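PDB 2XMZ: hydrolase, alpha/beta hydrolase FOLD family from Staphylococcus aureus, which probably catalyses the formation of 2-succinyl-6-hydroxy-2,4-cyclohexadiene-1-carboxylate, a pyruvate-eliminating step in menaquinone biosynthesis. Local coordinates for residues A[118-129]-A[193-203]; A[213-221]-A[242-250]. One frame throughout, in Å; residues are numbered along the deposited sequence.

Interaction 1. Residues A[118-129]-A[193-203]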
loop_
_atom_site.group_PDB
_atom_site.type_symbol
_atom_site.label_atom_id
_atom_site.label_comp_id
_atom_site.label_asym_id
_atom_site.label_seq_id
_atom_site.Cartn_x
_atom_site.Cartn_y
_atom_site.Cartn_z
ATOM N N PRO A 118 -1.461 4.128 -10.341
ATOM C CA PRO A 118 -2.781 4.717 -10.327
ATOM C C PRO A 118 -3.763 3.879 -11.148
ATOM O O PRO A 118 -4.820 4.365 -11.533
ATOM C CB PRO A 118 -2.558 6.105 -10.976
ATOM C CG PRO A 118 -1.130 6.168 -11.333
ATOM C CD PRO A 118 -0.619 4.765 -11.361
ATOM N N GLY A 119 -3.401 2.623 -11.389
ATOM C CA GLY A 119 -4.224 1.705 -12.132
ATOM C C GLY A 119 -3.809 1.653 -13.581
ATOM O O GLY A 119 -2.740 2.150 -13.968
ATOM N N ILE A 120 -4.688 1.081 -14.391
ATOM C CA ILE A 120 -4.357 0.766 -15.758
ATOM C C ILE A 120 -5.131 1.712 -16.670
ATOM O O ILE A 120 -6.344 1.880 -16.517
ATOM C CB ILE A 120 -4.608 -0.748 -16.031
ATOM C CG1 ILE A 120 -3.674 -1.585 -15.150
ATOM C CG2 ILE A 120 -4.433 -1.100 -17.508
ATOM C CD1 ILE A 120 -3.970 -3.034 -15.111
ATOM N N LYS A 121 -4.402 2.355 -17.584
ATOM C CA LYS A 121 -4.968 3.365 -18.470
ATOM C C LYS A 121 -5.926 2.803 -19.513
ATOM O O LYS A 121 -7.066 3.258 -19.634
ATOM C CB LYS A 121 -3.857 4.088 -19.226
ATOM C CG LYS A 121 -3.170 5.191 -18.479
ATOM C CD LYS A 121 -2.654 6.172 -19.542
ATOM C CE LYS A 121 -1.411 6.858 -19.084
ATOM N NZ LYS A 121 -0.742 7.520 -20.243
ATOM N N GLU A 122 -5.464 1.832 -20.288
ATOM C CA GLU A 122 -6.241 1.404 -21.433
ATOM C C GLU A 122 -7.170 0.238 -21.093
ATOM O O GLU A 122 -6.772 -0.690 -20.400
ATOM C CB GLU A 122 -5.329 1.099 -22.625
ATOM C CG GLU A 122 -4.251 2.176 -22.884
ATOM C CD GLU A 122 -4.799 3.568 -23.189
ATOM O OE1 GLU A 122 -5.949 3.690 -23.654
ATOM O OE2 GLU A 122 -4.064 4.551 -22.974
ATOM N N GLU A 123 -8.396 0.316 -21.603
ATOM C CA GLU A 123 -9.460 -0.657 -21.357
ATOM C C GLU A 123 -9.075 -2.119 -21.536
ATOM O O GLU A 123 -9.367 -2.946 -20.671
ATOM C CB GLU A 123 -10.679 -0.349 -22.235
ATOM C CG GLU A 123 -11.950 -0.042 -21.447
ATOM C CD GLU A 123 -12.048 1.412 -20.996
ATOM O OE1 GLU A 123 -12.377 2.279 -21.836
ATOM O OE2 GLU A 123 -11.818 1.683 -19.799
ATOM N N ALA A 124 -8.434 -2.439 -22.660
ATOM C CA ALA A 124 -8.052 -3.827 -22.944
ATOM C C ALA A 124 -7.044 -4.359 -21.922
ATOM O O ALA A 124 -7.067 -5.548 -21.583
ATOM C CB ALA A 124 -7.503 -3.961 -24.333
ATOM N N ASN A 125 -6.157 -3.481 -21.444
ATOM C CA ASN A 125 -5.214 -3.882 -20.419
ATOM C C ASN A 125 -5.918 -4.036 -19.070
ATOM O O ASN A 125 -5.549 -4.902 -18.290
ATOM C CB ASN A 125 -4.015 -2.924 -20.319
ATOM C CG ASN A 125 -3.093 -2.993 -21.539
ATOM O OD1 ASN A 125 -3.070 -3.985 -22.265
ATOM N ND2 ASN A 125 -2.335 -1.932 -21.761
ATOM N N GLN A 126 -6.938 -3.217 -18.817
ATOM C CA GLN A 126 -7.732 -3.347 -17.589
ATOM C C GLN A 126 -8.422 -4.706 -17.567
ATOM O O GLN A 126 -8.409 -5.388 -16.539
ATOM C CB GLN A 126 -8.784 -2.240 -17.456
ATOM C CG GLN A 126 -8.246 -0.862 -17.102
ATOM C CD GLN A 126 -9.307 0.240 -17.212
ATOM O OE1 GLN A 126 -10.315 0.090 -17.912
ATOM N NE2 GLN A 126 -9.070 1.350 -16.535
ATOM N N LEU A 127 -8.997 -5.088 -18.708
ATOM C CA LEU A 127 -9.656 -6.382 -18.868
ATOM C C LEU A 127 -8.679 -7.541 -18.707
ATOM O O LEU A 127 -9.002 -8.519 -18.027
ATOM C CB LEU A 127 -10.388 -6.473 -20.213
ATOM C CG LEU A 127 -11.137 -7.793 -20.490
ATOM C CD1 LEU A 127 -12.171 -8.155 -19.385
ATOM C CD2 LEU A 127 -11.794 -7.772 -21.861
ATOM N N GLU A 128 -7.503 -7.441 -19.342
ATOM C CA GLU A 128 -6.465 -8.480 -19.245
ATOM C C GLU A 128 -6.208 -8.766 -17.759
ATOM O O GLU A 128 -6.143 -9.915 -17.331
ATOM C CB GLU A 128 -5.156 -8.016 -19.907
ATOM C CG GLU A 128 -5.020 -8.289 -21.408
ATOM C CD GLU A 128 -3.885 -7.467 -22.067
ATOM O OE1 GLU A 128 -2.996 -6.948 -21.333
ATOM O OE2 GLU A 128 -3.892 -7.340 -23.320
ATOM N N ARG A 129 -6.086 -7.697 -16.990
ATOM C CA ARG A 129 -5.763 -7.785 -15.594
ATOM C C ARG A 129 -6.913 -8.344 -14.766
ATOM O O ARG A 129 -6.683 -9.144 -13.862
ATOM C CB ARG A 129 -5.350 -6.416 -15.060
ATOM C CG ARG A 129 -5.110 -6.401 -13.599
ATOM C CD ARG A 129 -4.025 -7.407 -13.192
ATOM N NE ARG A 129 -3.678 -7.203 -11.796
ATOM C CZ ARG A 129 -2.634 -6.484 -11.401
ATOM N NH1 ARG A 129 -1.833 -5.924 -12.309
ATOM N NH2 ARG A 129 -2.395 -6.320 -10.106
ATOM N N THR A 193 -6.505 -4.459 -9.278
ATOM C CA THR A 193 -6.096 -3.368 -10.161
ATOM C C THR A 193 -6.981 -3.275 -11.383
ATOM O O THR A 193 -7.242 -2.178 -11.881
ATOM C CB THR A 193 -4.621 -3.488 -10.537
ATOM O OG1 THR A 193 -3.856 -3.447 -9.327
ATOM C CG2 THR A 193 -4.189 -2.313 -11.458
ATOM N N GLY A 194 -7.478 -4.430 -11.824
ATOM C CA GLY A 194 -8.363 -4.505 -12.970
ATOM C C GLY A 194 -9.715 -3.873 -12.695
ATOM O O GLY A 194 -10.391 -3.453 -13.622
ATOM N N GLN A 195 -10.110 -3.815 -11.425
ATOM C CA GLN A 195 -11.369 -3.175 -11.023
ATOM C C GLN A 195 -11.223 -1.686 -10.762
ATOM O O GLN A 195 -12.226 -0.954 -10.750
ATOM C CB GLN A 195 -11.949 -3.815 -9.747
ATOM C CG GLN A 195 -12.089 -5.332 -9.794
ATOM C CD GLN A 195 -13.006 -5.823 -10.885
ATOM O OE1 GLN A 195 -12.810 -6.926 -11.425
ATOM N NE2 GLN A 195 -14.000 -5.012 -11.240
ATOM N N MET A 196 -9.992 -1.243 -10.518
ATOM C CA MET A 196 -9.748 0.128 -10.104
ATOM C C MET A 196 -9.972 1.086 -11.262
ATOM O O MET A 196 -9.556 0.790 -12.387
ATOM C CB MET A 196 -8.309 0.226 -9.650
ATOM C CG MET A 196 -7.895 1.537 -9.057
ATOM S SD MET A 196 -6.135 1.312 -8.760
ATOM C CE MET A 196 -5.724 2.991 -8.340
ATOM N N PRO A 197 -10.622 2.241 -11.001
ATOM C CA PRO A 197 -10.680 3.224 -12.073
ATOM C C PRO A 197 -9.281 3.702 -12.436
ATOM O O PRO A 197 -8.370 3.698 -11.593
ATOM C CB PRO A 197 -11.479 4.380 -11.456
ATOM C CG PRO A 197 -12.189 3.789 -10.271
ATOM C CD PRO A 197 -11.214 2.765 -9.757
ATOM N N ASN A 198 -9.118 4.087 -13.690
ATOM C CA ASN A 198 -7.869 4.661 -14.189
ATOM C C ASN A 198 -7.677 6.052 -13.573
ATOM O O ASN A 198 -8.292 7.029 -14.023
ATOM C CB ASN A 198 -7.934 4.762 -15.722
ATOM C CG ASN A 198 -6.850 5.650 -16.305
ATOM O OD1 ASN A 198 -5.790 5.821 -15.712
ATOM N ND2 ASN A 198 -7.110 6.203 -17.484
ATOM N N LEU A 199 -6.814 6.144 -12.564
ATOM C CA LEU A 199 -6.609 7.417 -11.839
ATOM C C LEU A 199 -5.526 8.300 -12.464
ATOM O O LEU A 199 -5.210 9.386 -11.946
ATOM C CB LEU A 199 -6.311 7.159 -10.359
ATOM C CG LEU A 199 -7.398 6.457 -9.540
ATOM C CD1 LEU A 199 -6.891 6.279 -8.110
ATOM C CD2 LEU A 199 -8.702 7.239 -9.543
ATOM N N TRP A 200 -4.962 7.834 -13.578
ATOM C CA TRP A 200 -3.907 8.564 -14.279
ATOM C C TRP A 200 -4.298 10.023 -14.585
ATOM O O TRP A 200 -3.532 10.929 -14.281
ATOM C CB TRP A 200 -3.470 7.811 -15.547
ATOM C CG TRP A 200 -2.555 6.653 -15.236
ATOM C CD1 TRP A 200 -2.903 5.331 -15.152
ATOM C CD2 TRP A 200 -1.152 6.720 -14.932
ATOM N NE1 TRP A 200 -1.795 4.568 -14.845
ATOM C CE2 TRP A 200 -0.711 5.396 -14.696
ATOM C CE3 TRP A 200 -0.226 7.770 -14.828
ATOM C CZ2 TRP A 200 0.620 5.095 -14.370
ATOM C CZ3 TRP A 200 1.094 7.466 -14.502
ATOM C CH2 TRP A 200 1.504 6.146 -14.290
ATOM N N PRO A 201 -5.502 10.256 -15.156
ATOM C CA PRO A 201 -5.904 11.639 -15.465
ATOM C C PRO A 201 -6.313 12.502 -14.250
ATOM O O PRO A 201 -6.483 13.704 -14.395
ATOM C CB PRO A 201 -7.075 11.464 -16.438
ATOM C CG PRO A 201 -7.631 10.131 -16.138
ATOM C CD PRO A 201 -6.501 9.276 -15.635
ATOM N N ARG A 202 -6.427 11.892 -13.071
ATOM C CA ARG A 202 -6.779 12.610 -11.836
ATOM C C ARG A 202 -5.559 12.859 -10.938
ATOM O O ARG A 202 -5.687 13.476 -9.900
ATOM C CB ARG A 202 -7.874 11.851 -11.056
ATOM C CG ARG A 202 -9.284 11.878 -11.710
ATOM C CD ARG A 202 -10.391 11.946 -10.631
ATOM N NE ARG A 202 -11.744 11.750 -11.154
ATOM C CZ ARG A 202 -12.523 12.714 -11.652
ATOM N NH1 ARG A 202 -13.741 12.412 -12.099
ATOM N NH2 ARG A 202 -12.100 13.982 -11.710
ATOM N N LEU A 203 -4.378 12.366 -11.329
ATOM C CA LEU A 203 -3.142 12.595 -10.542
ATOM C C LEU A 203 -2.804 14.068 -10.346
ATOM O O LEU A 203 -2.256 14.451 -9.301
ATOM C CB LEU A 203 -1.930 11.896 -11.182
ATOM C CG LEU A 203 -1.942 10.366 -11.171
ATOM C CD1 LEU A 203 -0.626 9.844 -11.744
ATOM C CD2 LEU A 203 -2.220 9.814 -9.744
HETATM O O HOH W 1 -7.040 0.074 -13.390
HETATM O O HOH W 2 -4.863 -6.563 -8.356
#
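Water 1 is gripped by three backbone groups across this contact: it accepts from Ile120 N at 2.7 Å and donates to the carbonyl oxygens of Thr193 and Met196. Two direct bonds tie the same loops together further along. Leu199 N donates to Pro118 O at 2.9 Å, and Trp200 NE1 donates to Gly119 O at 2.7 Å. The indole bond is bent (142° at the hydrogen), and its donor stands 41° out of the carbonyl plane, so no lone pair is met squarely.

The Trp200 ring is clamped on both faces. Pro118 CG sits over one face in a CH-pi contact, 3.5 Å from the centroid of the six-membered ring; the extended Lys121 chain crosses the other, with CG 3.3 Å from Trp200 CD1 and CE over the five-membered ring. Asn198 OD1 accepts from Trp200 N, forming an Asx turn that holds the backbone N-H of this tryptophan, whose side chain also touches helix 219-231.

In the first turn of helix 123-143, Gln126 NE2 donates to Ile120 O and lies 3.7 Å from Asn198 CB. The Arg129 chain bends at chi2 (58°), which lays its guanidinium face against Thr193, with Thr193 CB over the centre. Arg129 NE forms a salt bridge with Asp133, while Arg129 NH2 and Thr193 N share water 2. The joint between the start of helix 123-143 and the loop leading to strand 210-215 thus relies on backbone carbonyls, bound water and a sandwiched indole, with the arginine's charge probably balanced chiefly within its own helix.

Interaction 2. Residues A[213-221]-A[242-250]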
loop_
_atom_site.group_PDB
_atom_site.type_symbol
_atom_site.label_atom_id
_atom_site.label_comp_id
_atom_site.label_asym_id
_atom_site.label_seq_id
_atom_site.Cartn_x
_atom_site.Cartn_y
_atom_site.Cartn_z
ATOM N N LEU A 213 8.270 6.365 -4.176
ATOM C CA LEU A 213 9.404 5.462 -4.041
ATOM C C LEU A 213 9.193 4.283 -4.974
ATOM O O LEU A 213 8.087 3.740 -5.068
ATOM C CB LEU A 213 9.550 4.976 -2.596
ATOM C CG LEU A 213 9.605 6.045 -1.496
ATOM C CD1 LEU A 213 9.615 5.423 -0.120
ATOM C CD2 LEU A 213 10.808 6.955 -1.655
ATOM N N ALA A 214 10.253 3.900 -5.671
ATOM C CA ALA A 214 10.252 2.675 -6.469
ATOM C C ALA A 214 11.607 1.997 -6.278
ATOM O O ALA A 214 12.585 2.655 -5.953
ATOM C CB ALA A 214 10.008 2.995 -7.949
ATOM N N GLY A 215 11.665 0.690 -6.477
ATOM C CA GLY A 215 12.911 -0.030 -6.317
ATOM C C GLY A 215 13.574 -0.163 -7.663
ATOM O O GLY A 215 12.921 -0.482 -8.635
ATOM N N GLU A 216 14.877 0.089 -7.696
ATOM C CA GLU A 216 15.671 0.113 -8.920
ATOM C C GLU A 216 15.586 -1.176 -9.753
ATOM O O GLU A 216 15.526 -1.106 -10.981
ATOM C CB GLU A 216 17.096 0.471 -8.546
ATOM C CG GLU A 216 18.170 0.034 -9.493
ATOM C CD GLU A 216 19.487 0.626 -9.104
ATOM O OE1 GLU A 216 19.726 1.789 -9.503
ATOM O OE2 GLU A 216 20.258 -0.061 -8.393
ATOM N N TYR A 217 15.530 -2.333 -9.079
ATOM C CA TYR A 217 15.359 -3.625 -9.762
ATOM C C TYR A 217 13.945 -3.804 -10.308
ATOM O O TYR A 217 13.702 -4.683 -11.115
ATOM C CB TYR A 217 15.670 -4.805 -8.835
ATOM C CG TYR A 217 17.097 -4.859 -8.353
ATOM C CD1 TYR A 217 18.122 -4.244 -9.063
ATOM C CD2 TYR A 217 17.421 -5.541 -7.184
ATOM C CE1 TYR A 217 19.429 -4.287 -8.607
ATOM C CE2 TYR A 217 18.725 -5.601 -6.733
ATOM C CZ TYR A 217 19.721 -4.973 -7.439
ATOM O OH TYR A 217 21.012 -5.039 -6.968
ATOM N N ASP A 218 13.015 -2.977 -9.857
ATOM C CA ASP A 218 11.623 -3.164 -10.194
ATOM C C ASP A 218 11.272 -2.208 -11.364
ATOM O O ASP A 218 10.572 -1.199 -11.213
ATOM C CB ASP A 218 10.787 -2.978 -8.912
ATOM C CG ASP A 218 9.314 -3.186 -9.120
ATOM O OD1 ASP A 218 8.903 -3.720 -10.174
ATOM O OD2 ASP A 218 8.553 -2.747 -8.224
ATOM N N GLU A 219 11.761 -2.566 -12.545
ATOM C CA GLU A 219 11.654 -1.731 -13.747
ATOM C C GLU A 219 10.240 -1.204 -14.008
ATOM O O GLU A 219 10.058 -0.021 -14.258
ATOM C CB GLU A 219 12.179 -2.489 -14.975
ATOM C CG GLU A 219 11.425 -3.811 -15.323
ATOM C CD GLU A 219 11.240 -4.795 -14.149
ATOM O OE1 GLU A 219 12.228 -5.403 -13.678
ATOM O OE2 GLU A 219 10.090 -4.978 -13.712
ATOM N N LYS A 220 9.249 -2.087 -13.921
ATOM C CA LYS A 220 7.883 -1.724 -14.241
ATOM C C LYS A 220 7.404 -0.620 -13.322
ATOM O O LYS A 220 6.806 0.348 -13.775
ATOM C CB LYS A 220 6.954 -2.941 -14.146
ATOM C CG LYS A 220 5.459 -2.615 -14.270
ATOM C CD LYS A 220 4.599 -3.873 -14.028
ATOM C CE LYS A 220 3.135 -3.513 -13.828
ATOM N NZ LYS A 220 2.378 -4.675 -13.262
ATOM N N PHE A 221 7.649 -0.768 -12.027
ATOM C CA PHE A 221 7.167 0.245 -11.104
ATOM C C PHE A 221 8.047 1.512 -11.075
ATOM O O PHE A 221 7.552 2.599 -10.766
ATOM C CB PHE A 221 6.829 -0.366 -9.739
ATOM C CG PHE A 221 5.569 -1.198 -9.772
ATOM C CD1 PHE A 221 5.614 -2.545 -10.161
ATOM C CD2 PHE A 221 4.332 -0.624 -9.483
ATOM C CE1 PHE A 221 4.458 -3.305 -10.224
ATOM C CE2 PHE A 221 3.170 -1.374 -9.531
ATOM C CZ PHE A 221 3.231 -2.732 -9.908
ATOM N N ALA A 242 19.305 -1.077 -5.626
ATOM C CA ALA A 242 19.473 -2.488 -5.266
ATOM C C ALA A 242 18.291 -3.113 -4.527
ATOM O O ALA A 242 18.474 -4.067 -3.776
ATOM C CB ALA A 242 20.804 -2.696 -4.484
ATOM N N THR A 243 17.086 -2.575 -4.735
ATOM C CA THR A 243 15.869 -3.170 -4.181
ATOM C C THR A 243 14.836 -3.435 -5.261
ATOM O O THR A 243 14.826 -2.770 -6.286
ATOM C CB THR A 243 15.187 -2.295 -3.077
ATOM O OG1 THR A 243 14.935 -0.982 -3.589
ATOM C CG2 THR A 243 16.054 -2.206 -1.834
ATOM N N GLY A 244 13.957 -4.398 -4.999
ATOM C CA GLY A 244 12.814 -4.654 -5.862
ATOM C C GLY A 244 11.550 -3.978 -5.376
ATOM O O GLY A 244 11.563 -2.817 -4.925
ATOM N N HIS A 245 10.456 -4.709 -5.456
ATOM C CA HIS A 245 9.137 -4.134 -5.248
ATOM C C HIS A 245 8.904 -3.704 -3.794
ATOM O O HIS A 245 8.455 -2.580 -3.534
ATOM C CB HIS A 245 8.078 -5.142 -5.677
ATOM C CG HIS A 245 6.729 -4.541 -5.884
ATOM N ND1 HIS A 245 6.457 -3.662 -6.912
ATOM C CD2 HIS A 245 5.562 -4.722 -5.222
ATOM C CE1 HIS A 245 5.183 -3.310 -6.857
ATOM N NE2 HIS A 245 4.612 -3.953 -5.855
ATOM N N THR A 246 9.213 -4.596 -2.856
ATOM C CA THR A 246 8.944 -4.332 -1.430
ATOM C C THR A 246 10.183 -3.706 -0.783
ATOM O O THR A 246 10.890 -4.345 0.012
ATOM C CB THR A 246 8.517 -5.592 -0.674
ATOM O OG1 THR A 246 7.674 -6.400 -1.503
ATOM C CG2 THR A 246 7.772 -5.233 0.606
ATOM N N ILE A 247 10.414 -2.449 -1.127
ATOM C CA ILE A 247 11.553 -1.687 -0.630
ATOM C C ILE A 247 11.602 -1.668 0.900
ATOM O O ILE A 247 12.664 -1.890 1.482
ATOM C CB ILE A 247 11.518 -0.222 -1.087
ATOM C CG1 ILE A 247 11.242 -0.093 -2.590
ATOM C CG2 ILE A 247 12.848 0.474 -0.708
ATOM C CD1 ILE A 247 10.819 1.330 -2.996
ATOM N N HIS A 248 10.464 -1.434 1.552
ATOM C CA HIS A 248 10.451 -1.294 3.028
ATOM C C HIS A 248 10.933 -2.545 3.747
ATOM O O HIS A 248 11.238 -2.519 4.948
ATOM C CB HIS A 248 9.086 -0.785 3.555
ATOM C CG HIS A 248 7.947 -1.750 3.425
ATOM N ND1 HIS A 248 6.998 -1.652 2.435
ATOM C CD2 HIS A 248 7.565 -2.788 4.208
ATOM C CE1 HIS A 248 6.110 -2.622 2.576
ATOM N NE2 HIS A 248 6.422 -3.314 3.659
ATOM N N VAL A 249 11.006 -3.649 3.016
ATOM C CA VAL A 249 11.536 -4.898 3.583
ATOM C C VAL A 249 12.988 -5.180 3.157
ATOM O O VAL A 249 13.747 -5.793 3.906
ATOM C CB VAL A 249 10.636 -6.087 3.199
ATOM C CG1 VAL A 249 11.306 -7.391 3.510
ATOM C CG2 VAL A 249 9.334 -6.015 3.961
ATOM N N GLU A 250 13.356 -4.756 1.948
ATOM C CA GLU A 250 14.644 -5.139 1.368
ATOM C C GLU A 250 15.749 -4.196 1.821
ATOM O O GLU A 250 16.888 -4.626 2.022
ATOM C CB GLU A 250 14.569 -5.186 -0.165
ATOM C CG GLU A 250 13.575 -6.206 -0.689
ATOM C CD GLU A 250 13.773 -6.541 -2.161
ATOM O OE1 GLU A 250 14.657 -5.942 -2.818
ATOM O OE2 GLU A 250 13.018 -7.410 -2.659
#
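Asp218 and His245 both carry CG anti to their backbone N (chi1 -178° and -163°), which swings the carboxylate and the imidazole together. His245 ND1 donates to Asp218 OD2 at 2.6 Å in a nearly straight bond. Asp218 OD2 lies close to the imidazole plane, whereas the donor comes to it on the syn side but well out of the carboxylate plane, the two planes being 67° apart. His245 NE2 is hydrogen-bonded to Ser91 OG, so the imidazole is held at both nitrogens in the geometry of a Ser-His-Asp triad.

Phe221 meets the ring at its CE1 edge: the edge of His245 points into the phenyl face, with centroids 4.4 Å apart, an edge-to-face pair in which His245 CE1 stands over the phenyl centre.

Behind this site the backbones meet where Gly215 passes Gly244. A type I turn runs from Gly215 to Asp218, and within it Tyr217 N donates to Thr243 O at 2.9 Å. Gly215 CA makes a CA-H...O contact of 3.4 Å with Gly244 O, a buried oxygen without a conventional partner. Farther out, Ala242 CA lies over the Tyr217 ring, 3.7 Å from its centroid, and Ala242 N donates to Glu216 OE2 at 3.1 Å. Gly244 N is taken by Glu250 OE1, which ties the histidine loop to helix 247-250, and Ile247 CD1 packs 3.4 Å from Ala214 C at the strand end. The chain of bonds from carboxylate through imidazole to hydroxyl is consistent with the charge relay of alpha/beta hydrolases, here in an enzyme classed as a lyase.

Overall arrangement
The two contacts come in series along the chain: interaction 1 closes at residue 203, shortly before strand 210-215 leads into interaction 2. Their centres are 21 Å apart and their nearest atoms about 4 Å apart, without touching. Helix 219-231 links them, since its first turn belongs to interaction 2 while its later residues cover Trp200 of interaction 1. The largely helical insert between residues 129 and 193 leaves and rejoins the core at interaction 1, whereas interaction 2 joins loops following the neighbouring parallel strands 210-215 and 235-240. Arg129 lies near the putative triad without touching it, so the base of the helical insert borders the probable active site.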